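PDB 4QO5: cytochrome c-552/4 domain-containing protein from Ignicoccus hospitalis KIN4/I, which binds eight c-type haems as a membrane-associated octahaem cytochrome c and probably carries electrons or performs redox chemistry along its haem chain. Local coordinates for the interface of chains A and B. Residues are numbered along the deposited sequence; one frame, centred on the assembly and turned at random. Chains: chain A/B, Hypothetical multiheme protein.

The interface of chains A and B. Residues chain A 426, 429, 498; chain B 147, 149, 157, 161-162, 165-166.
Helices 413-447 and 498-520 of chain A meet short helix 162-165 of chain B and the segments around it: the end of helix 137-147, strand 149-151 and the loop residues B:Gly157 and B:Thr161. A:Glu429 and B:Thr161 make a direct polar link. The B:Thr161 hydroxyl OG1 donates to the carboxylate oxygen OE2 of A:Glu429 at 2.6 Å, on the syn lone pair. The A:Glu429 chain is extended beyond CG (chi2 173°), which carries the carboxylate out from its helix to B:Thr161. A water also binds OE2 of A:Glu429 and takes the N-H of B:Gly157 in a nearly straight bond, 2.9 Å from its N. The carboxylate thus holds B:Thr161 directly and B:Gly157 through the water.

The B:Ser162 CB sits over one face of the five-membered ring of A:Trp498, offset toward the rim, 3.8 Å from the ring centroid. The B:Ser162 hydroxyl OG turns back to its own chain and bonds B:Thr147 O, tying helix 162-165 to the end of helix 137-147. The rim of the indole meets the rim of B:Phe149, with A:Trp498 CZ3 3.8 Å from B:Phe149 CE2. The two side chains point at about a right angle, but the ring planes are tilted by only some 26°.

A:Gln426 touches chain B itself and also braces its neighbours within chain A. A bend at chi2 (-50°) lets the amide oxygen OE1 accept the indole N-H of A:Trp498 in the ring plane, while NE2 donates to A:Glu429 OE1 from above the carboxylate plane. These two bonds should fix the amide orientation and steady both the indole and the carboxylate.

The same protein supplies both sides, without exact two-fold symmetry. The structure alone does not show that the deposited trimer is the biological form. At the far side of the patch, A:Gln426 and B:Thr165 meet tip to tip, with the methyl CG2 of B:Thr165 3.5 Å from the amide oxygen OE1 of A:Gln426.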
# COMPACT_ATOMS: atom_id res chain seq x y z
N GLN A 426 -1.04 24.39 7.96
CA GLN A 426 -0.91 23.04 8.52
C GLN A 426 0.34 22.86 9.37
O GLN A 426 0.33 22.12 10.36
CB GLN A 426 -1.00 21.98 7.42
CG GLN A 426 -2.38 21.99 6.79
CD GLN A 426 -3.47 21.95 7.84
OE1 GLN A 426 -3.73 20.90 8.44
NE2 GLN A 426 -4.12 23.10 8.07
N GLU A 429 -0.75 24.52 12.61
CA GLU A 429 -1.69 23.70 13.36
C GLU A 429 -1.06 22.41 13.90
O GLU A 429 -1.25 22.06 15.06
CB GLU A 429 -2.96 23.43 12.55
CG GLU A 429 -3.75 24.73 12.37
CD GLU A 429 -4.94 24.62 11.44
OE1 GLU A 429 -5.17 23.52 10.88
OE2 GLU A 429 -5.64 25.64 11.27
N TRP A 498 -5.10 13.81 10.52
CA TRP A 498 -5.79 14.54 11.57
C TRP A 498 -6.57 13.66 12.54
O TRP A 498 -6.56 13.90 13.75
CB TRP A 498 -6.71 15.65 11.01
CG TRP A 498 -5.94 16.91 10.76
CD1 TRP A 498 -5.65 17.47 9.54
CD2 TRP A 498 -5.32 17.74 11.74
NE1 TRP A 498 -4.90 18.61 9.72
CE2 TRP A 498 -4.68 18.79 11.06
CE3 TRP A 498 -5.23 17.69 13.14
CZ2 TRP A 498 -3.95 19.79 11.73
CZ3 TRP A 498 -4.52 18.69 13.80
CH2 TRP A 498 -3.90 19.72 13.09
N THR B 147 -10.72 17.02 13.52
CA THR B 147 -9.85 17.99 12.86
C THR B 147 -9.65 19.28 13.64
O THR B 147 -9.07 20.23 13.13
CB THR B 147 -10.42 18.38 11.49
OG1 THR B 147 -11.72 18.95 11.68
CG2 THR B 147 -10.52 17.16 10.58
N PHE B 149 -8.90 21.01 17.76
CA PHE B 149 -8.53 20.79 19.15
C PHE B 149 -8.31 22.15 19.79
O PHE B 149 -8.24 23.17 19.10
CB PHE B 149 -7.25 19.95 19.25
CG PHE B 149 -6.05 20.61 18.62
CD1 PHE B 149 -5.16 21.34 19.38
CD2 PHE B 149 -5.84 20.52 17.25
CE1 PHE B 149 -4.07 21.96 18.79
CE2 PHE B 149 -4.75 21.13 16.66
CZ PHE B 149 -3.87 21.85 17.42
N GLY B 157 -7.76 24.55 13.94
CA GLY B 157 -8.40 23.73 12.92
C GLY B 157 -9.74 24.32 12.52
O GLY B 157 -10.33 25.12 13.25
N THR B 161 -8.80 25.31 6.87
CA THR B 161 -7.45 24.81 7.13
C THR B 161 -7.40 23.29 7.29
O THR B 161 -7.26 22.57 6.30
CB THR B 161 -6.77 25.51 8.34
OG1 THR B 161 -7.58 25.36 9.52
CG2 THR B 161 -6.56 27.00 8.04
N SER B 162 -7.49 22.80 8.51
CA SER B 162 -7.40 21.34 8.73
C SER B 162 -8.44 20.54 7.96
O SER B 162 -8.16 19.44 7.48
CB SER B 162 -7.49 21.01 10.22
OG SER B 162 -8.74 21.42 10.75
N THR B 165 -7.65 20.37 3.99
CA THR B 165 -6.59 19.46 3.58
C THR B 165 -6.98 18.01 3.86
O THR B 165 -6.29 17.09 3.40
CB THR B 165 -5.26 19.79 4.25
OG1 THR B 165 -4.19 19.20 3.50
CG2 THR B 165 -5.22 19.28 5.69
N SER B 166 -8.06 17.81 4.63
CA SER B 166 -8.51 16.45 4.98
C SER B 166 -9.86 16.08 4.35
O SER B 166 -9.91 15.80 3.15
CB SER B 166 -8.50 16.22 6.50
OG SER B 166 -9.27 17.16 7.21
O HOH W 1 -6.46 27.03 13.20